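Local structure of thiol transferase (Phanerochaete chrysosporium, 4F0B) at residues 6-16 with 36-45. The protein is a glutathione transferase of the Ure2p type that binds oxidized glutathione disulfide and probably catalyses thiol-transfer reactions that use glutathione. Numbering follows the deposited sequence.
Sequences DKPVVHYTAPT and PDYETVKMSI. With GDS (oxidized glutathione disulfide), chain C.
Strands 9-13 and 38-42 run parallel, their short axes 4.6 Å apart and turned by 22°. His11 and Thr13 each bond to both neighbours of their bridge partner, while Val9 takes only Glu39 N through its carbonyl; Asp37 O, buried here, has no partner in the model. His11 N gives to Glu39 O at 2.7 Å and nearly straight (171°), Val41 N to His11 O, Thr13 N to Val41 O, and Met43 N to Thr13 O. With helix 20-33 between them, the strands form the beta-alpha-beta unit that opens the thioredoxin-like domain of a glutathione transferase.

Val9, His11, Thr13, Tyr38 and Thr40 share one face, where His11 and Tyr38 pack on helix 20-33. Beta-branched valine and threonine suit extended backbone. Val9 CB packs on Tyr38 CB, and the methyl CG2 of Thr13 meets CG2 of Thr40 at 3.8 Å, while Thr13 OG1 bonds to Gly19 O. One water joins His11 ND1 to Thr40 OG1, 2.8 Å from each and lying in the imidazole plane; Thr13 CB sits over one ring face.

On the other face, Val10, Tyr12, Glu39 and Val41 line up. The Tyr12 ring lies alongside Val41, CD1 3.6 Å from CB, and Met43 SD approaches the ring edge near its plane. With CG opposite the carbonyl carbon (chi1 -63°), the ring stays beside this neighbour. Replacing Tyr12 by an alanine would probably leave Val41 and Met43 without their aromatic neighbour and open a gap on this face. A second water donates to Lys7 O and Glu39 OE1.

Beyond the strands, Thr16 CG2 and Ile45 CD1 meet tip to tip at 3.9 Å. Thr16 OG1, hydrogen-bonded to Gly19 N, also lies 3.3 Å from SG2 of the disulfide. The backbone bonds fix the strands' register, so the loops after them bring Thr16 and Ile45 together at the bound disulfide.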
loop_
_atom_site.group_PDB
_atom_site.type_symbol
_atom_site.label_atom_id
_atom_site.label_comp_id
_atom_site.label_asym_id
_atom_site.label_seq_id
_atom_site.Cartn_x
_atom_site.Cartn_y
_atom_site.Cartn_z
ATOM N N ASP A 6 10.156 -9.274 30.037
ATOM C CA ASP A 6 10.617 -8.380 28.971
ATOM C C ASP A 6 9.729 -8.420 27.750
ATOM O O ASP A 6 9.269 -9.475 27.309
ATOM C CB ASP A 6 12.033 -8.705 28.517
ATOM C CG ASP A 6 13.094 -8.240 29.500
ATOM O OD1 ASP A 6 12.782 -7.530 30.495
ATOM O OD2 ASP A 6 14.262 -8.565 29.245
ATOM N N LYS A 7 9.509 -7.237 27.200
ATOM C CA LYS A 7 8.688 -7.062 26.019
ATOM C C LYS A 7 9.374 -6.087 25.056
ATOM O O LYS A 7 9.174 -4.872 25.149
ATOM C CB LYS A 7 7.320 -6.531 26.444
ATOM C CG LYS A 7 6.525 -7.490 27.329
ATOM C CD LYS A 7 5.147 -6.923 27.640
ATOM C CE LYS A 7 4.162 -8.009 28.047
ATOM N NZ LYS A 7 4.603 -8.707 29.281
ATOM N N PRO A 8 10.188 -6.620 24.125
ATOM C CA PRO A 8 10.955 -5.784 23.197
ATOM C C PRO A 8 10.134 -5.162 22.100
ATOM O O PRO A 8 10.641 -4.236 21.459
ATOM C CB PRO A 8 11.939 -6.760 22.560
ATOM C CG PRO A 8 11.392 -8.111 22.816
ATOM C CD PRO A 8 10.554 -8.043 24.027
ATOM N N VAL A 9 8.936 -5.676 21.840
ATOM C CA VAL A 9 8.045 -5.041 20.877
ATOM C C VAL A 9 6.874 -4.479 21.656
ATOM O O VAL A 9 6.345 -5.147 22.558
ATOM C CB VAL A 9 7.558 -6.064 19.815
ATOM C CG1 VAL A 9 6.500 -5.445 18.943
ATOM C CG2 VAL A 9 8.737 -6.508 18.946
ATOM N N VAL A 10 6.500 -3.238 21.367
ATOM C CA VAL A 10 5.237 -2.675 21.865
ATOM C C VAL A 10 4.312 -2.486 20.664
ATOM O O VAL A 10 4.718 -1.919 19.650
ATOM C CB VAL A 10 5.453 -1.318 22.549
ATOM C CG1 VAL A 10 4.136 -0.783 23.117
ATOM C CG2 VAL A 10 6.525 -1.420 23.666
ATOM N N HIS A 11 3.090 -3.022 20.748
ATOM C CA HIS A 11 2.118 -2.945 19.661
ATOM C C HIS A 11 0.995 -2.005 20.044
ATOM O O HIS A 11 0.246 -2.315 20.987
ATOM C CB HIS A 11 1.531 -4.340 19.419
ATOM C CG HIS A 11 0.615 -4.413 18.224
ATOM N ND1 HIS A 11 -0.439 -5.295 18.177
ATOM C CD2 HIS A 11 0.580 -3.725 17.049
ATOM C CE1 HIS A 11 -1.066 -5.179 17.013
ATOM N NE2 HIS A 11 -0.479 -4.220 16.315
ATOM N N TYR A 12 0.883 -0.879 19.326
ATOM C CA TYR A 12 -0.174 0.094 19.541
ATOM C C TYR A 12 -1.290 -0.245 18.570
ATOM O O TYR A 12 -1.085 -0.190 17.338
ATOM C CB TYR A 12 0.362 1.507 19.261
ATOM C CG TYR A 12 1.464 1.914 20.209
ATOM C CD1 TYR A 12 1.173 2.559 21.419
ATOM C CD2 TYR A 12 2.810 1.637 19.916
ATOM C CE1 TYR A 12 2.177 2.927 22.311
ATOM C CE2 TYR A 12 3.828 1.991 20.820
ATOM C CZ TYR A 12 3.492 2.644 22.004
ATOM O OH TYR A 12 4.437 3.010 22.911
ATOM N N THR A 13 -2.449 -0.631 19.107
ATOM C CA THR A 13 -3.445 -1.235 18.240
ATOM C C THR A 13 -4.871 -1.022 18.729
ATOM O O THR A 13 -5.114 -0.371 19.752
ATOM C CB THR A 13 -3.112 -2.727 18.074
ATOM O OG1 THR A 13 -3.810 -3.208 16.925
ATOM C CG2 THR A 13 -3.484 -3.539 19.308
ATOM N N ALA A 14 -5.815 -1.594 17.966
ATOM C CA ALA A 14 -7.240 -1.610 18.306
ATOM C C ALA A 14 -7.828 -2.802 17.574
ATOM O O ALA A 14 -7.230 -3.286 16.606
ATOM C CB ALA A 14 -7.928 -0.294 17.877
ATOM N N PRO A 15 -8.972 -3.292 18.024
ATOM C CA PRO A 15 -9.538 -4.516 17.423
ATOM C C PRO A 15 -10.251 -4.215 16.121
ATOM O O PRO A 15 -11.460 -3.983 16.118
ATOM C CB PRO A 15 -10.512 -5.033 18.491
ATOM C CG PRO A 15 -10.928 -3.753 19.247
ATOM C CD PRO A 15 -9.662 -2.891 19.267
ATOM N N THR A 16 -9.486 -4.242 15.048
ATOM C CA THR A 16 -9.946 -3.771 13.726
ATOM C C THR A 16 -9.210 -4.595 12.661
ATOM O O THR A 16 -8.202 -5.263 12.953
ATOM C CB THR A 16 -9.547 -2.291 13.465
ATOM O OG1 THR A 16 -8.123 -2.178 13.574
ATOM C CG2 THR A 16 -10.122 -1.331 14.495
ATOM N N PRO A 36 9.156 -12.942 19.456
ATOM C CA PRO A 36 9.313 -12.035 20.598
ATOM C C PRO A 36 8.046 -11.867 21.437
ATOM O O PRO A 36 6.924 -11.850 20.918
ATOM C CB PRO A 36 9.671 -10.701 19.931
ATOM C CG PRO A 36 8.896 -10.741 18.609
ATOM C CD PRO A 36 8.899 -12.205 18.197
ATOM N N ASP A 37 8.219 -11.692 22.743
ATOM C CA ASP A 37 7.111 -11.230 23.556
ATOM C C ASP A 37 6.861 -9.753 23.306
ATOM O O ASP A 37 7.743 -9.030 22.836
ATOM C CB ASP A 37 7.392 -11.465 25.040
ATOM C CG ASP A 37 7.356 -12.941 25.409
ATOM O OD1 ASP A 37 6.312 -13.583 25.143
ATOM O OD2 ASP A 37 8.369 -13.466 25.937
ATOM N N TYR A 38 5.654 -9.308 23.602
ATOM C CA TYR A 38 5.232 -7.958 23.259
ATOM C C TYR A 38 4.206 -7.405 24.257
ATOM O O TYR A 38 3.470 -8.156 24.916
ATOM C CB TYR A 38 4.690 -7.899 21.791
ATOM C CG TYR A 38 3.436 -8.716 21.562
ATOM C CD1 TYR A 38 3.517 -10.082 21.302
ATOM C CD2 TYR A 38 2.179 -8.131 21.641
ATOM C CE1 TYR A 38 2.386 -10.854 21.129
ATOM C CE2 TYR A 38 1.020 -8.883 21.423
ATOM C CZ TYR A 38 1.140 -10.236 21.177
ATOM O OH TYR A 38 0.007 -10.992 21.044
ATOM N N GLU A 39 4.204 -6.085 24.398
ATOM C CA GLU A 39 3.171 -5.358 25.107
ATOM C C GLU A 39 2.157 -4.905 24.095
ATOM O O GLU A 39 2.512 -4.526 22.954
ATOM C CB GLU A 39 3.755 -4.091 25.792
ATOM C CG GLU A 39 2.691 -3.094 26.371
ATOM C CD GLU A 39 3.272 -1.829 27.028
ATOM O OE1 GLU A 39 4.497 -1.573 26.907
ATOM O OE2 GLU A 39 2.503 -1.070 27.693
ATOM N N THR A 40 0.897 -4.892 24.512
ATOM C CA THR A 40 -0.166 -4.300 23.728
ATOM C C THR A 40 -0.690 -3.037 24.403
ATOM O O THR A 40 -0.988 -3.037 25.590
ATOM C CB THR A 40 -1.321 -5.271 23.608
ATOM O OG1 THR A 40 -0.866 -6.434 22.906
ATOM C CG2 THR A 40 -2.497 -4.628 22.817
ATOM N N VAL A 41 -0.731 -1.945 23.646
ATOM C CA VAL A 41 -1.325 -0.677 24.093
ATOM C C VAL A 41 -2.558 -0.497 23.247
ATOM O O VAL A 41 -2.461 -0.261 22.038
ATOM C CB VAL A 41 -0.370 0.504 23.911
ATOM C CG1 VAL A 41 -1.063 1.811 24.318
ATOM C CG2 VAL A 41 0.889 0.287 24.737
ATOM N N LYS A 42 -3.721 -0.581 23.878
ATOM C CA LYS A 42 -4.980 -0.424 23.189
ATOM C C LYS A 42 -5.324 1.084 23.030
ATOM O O LYS A 42 -5.438 1.824 23.997
ATOM C CB LYS A 42 -6.073 -1.204 23.930
ATOM C CG LYS A 42 -7.357 -1.323 23.133
ATOM C CD LYS A 42 -8.401 -2.102 23.918
ATOM C CE LYS A 42 -9.648 -2.330 23.083
ATOM N NZ LYS A 42 -10.752 -2.874 23.937
ATOM N N MET A 43 -5.466 1.524 21.790
ATOM C CA MET A 43 -5.627 2.934 21.465
ATOM C C MET A 43 -7.045 3.215 21.038
ATOM O O MET A 43 -7.627 2.448 20.253
ATOM C CB MET A 43 -4.677 3.348 20.315
ATOM C CG MET A 43 -3.225 3.103 20.651
ATOM S SD MET A 43 -2.556 4.381 21.735
ATOM C CE MET A 43 -2.524 5.771 20.616
ATOM N N SER A 44 -7.602 4.317 21.520
ATOM C CA SER A 44 -8.849 4.811 20.946
ATOM C C SER A 44 -8.634 5.346 19.551
ATOM O O SER A 44 -7.708 6.123 19.313
ATOM C CB SER A 44 -9.434 5.912 21.821
ATOM O OG SER A 44 -10.435 6.580 21.049
ATOM N N ILE A 45 -9.490 4.906 18.638
ATOM C CA ILE A 45 -9.473 5.388 17.253
ATOM C C ILE A 45 -10.679 6.275 17.000
ATOM O O ILE A 45 -11.001 6.558 15.846
ATOM C CB ILE A 45 -9.475 4.223 16.222
ATOM C CG1 ILE A 45 -10.729 3.381 16.405
ATOM C CG2 ILE A 45 -8.204 3.407 16.407
ATOM C CD1 ILE A 45 -10.983 2.392 15.253
HETATM N N1 GDS C . -2.789 2.261 5.816
HETATM C CA1 GDS C . -2.873 2.125 7.305
HETATM C C1 GDS C . -2.292 0.738 7.689
HETATM O OE1 GDS C . -2.353 -0.187 6.850
HETATM O OE2 GDS C . -1.775 0.628 8.817
HETATM C CB1 GDS C . -4.346 2.178 7.739
HETATM C CG1 GDS C . -4.500 2.160 9.270
HETATM C CD1 GDS C . -5.929 2.536 9.639
HETATM O O1 GDS C . -6.826 2.773 8.840
HETATM N N2 GDS C . -6.150 2.668 10.990
HETATM C CA2 GDS C . -7.464 3.010 11.550
HETATM C C2 GDS C . -7.310 4.171 12.507
HETATM O O2 GDS C . -6.348 4.236 13.316
HETATM C CB2 GDS C . -8.096 1.862 12.332
HETATM S SG2 GDS C . -8.264 0.328 11.417
HETATM N N3 GDS C . -8.289 5.093 12.426
HETATM C CA3 GDS C . -8.267 6.245 13.331
HETATM C C3 GDS C . -8.435 7.539 12.623
HETATM O OE3 GDS C . -8.384 8.561 13.337
HETATM O OE4 GDS C . -8.593 7.541 11.372
HETATM N N4 GDS C . -8.678 1.960 6.783
HETATM C CA4 GDS C . -8.378 1.993 5.362
HETATM C C4 GDS C . -7.108 1.173 4.960
HETATM O OE5 GDS C . -6.714 0.239 5.689
HETATM O OE6 GDS C . -6.565 1.524 3.898
HETATM C C5 GDS C . -9.949 2.012 7.191
HETATM O O5 GDS C . -10.908 2.087 6.387
HETATM C CA5 GDS C . -10.191 1.996 8.691
HETATM N N5 GDS C . -11.309 2.910 9.026
HETATM C CB5 GDS C . -10.485 0.526 9.064
HETATM S SG5 GDS C . -10.538 0.315 10.840
HETATM C CA6 GDS C . -11.306 7.116 9.358
HETATM C C6 GDS C . -12.192 7.361 8.120
HETATM O OE7 GDS C . -12.001 6.655 7.105
HETATM O OE8 GDS C . -13.019 8.305 8.194
HETATM N N6 GDS C . -10.949 8.418 9.917
HETATM C CB6 GDS C . -12.074 6.269 10.422
HETATM C CG6 GDS C . -12.403 4.795 10.042
HETATM C CD6 GDS C . -11.148 3.993 9.853
HETATM O O6 GDS C . -10.057 4.257 10.334
HETATM O O HOH W 1 7.271 -2.982 26.890
HETATM O O HOH W 2 -1.594 -6.856 20.247
#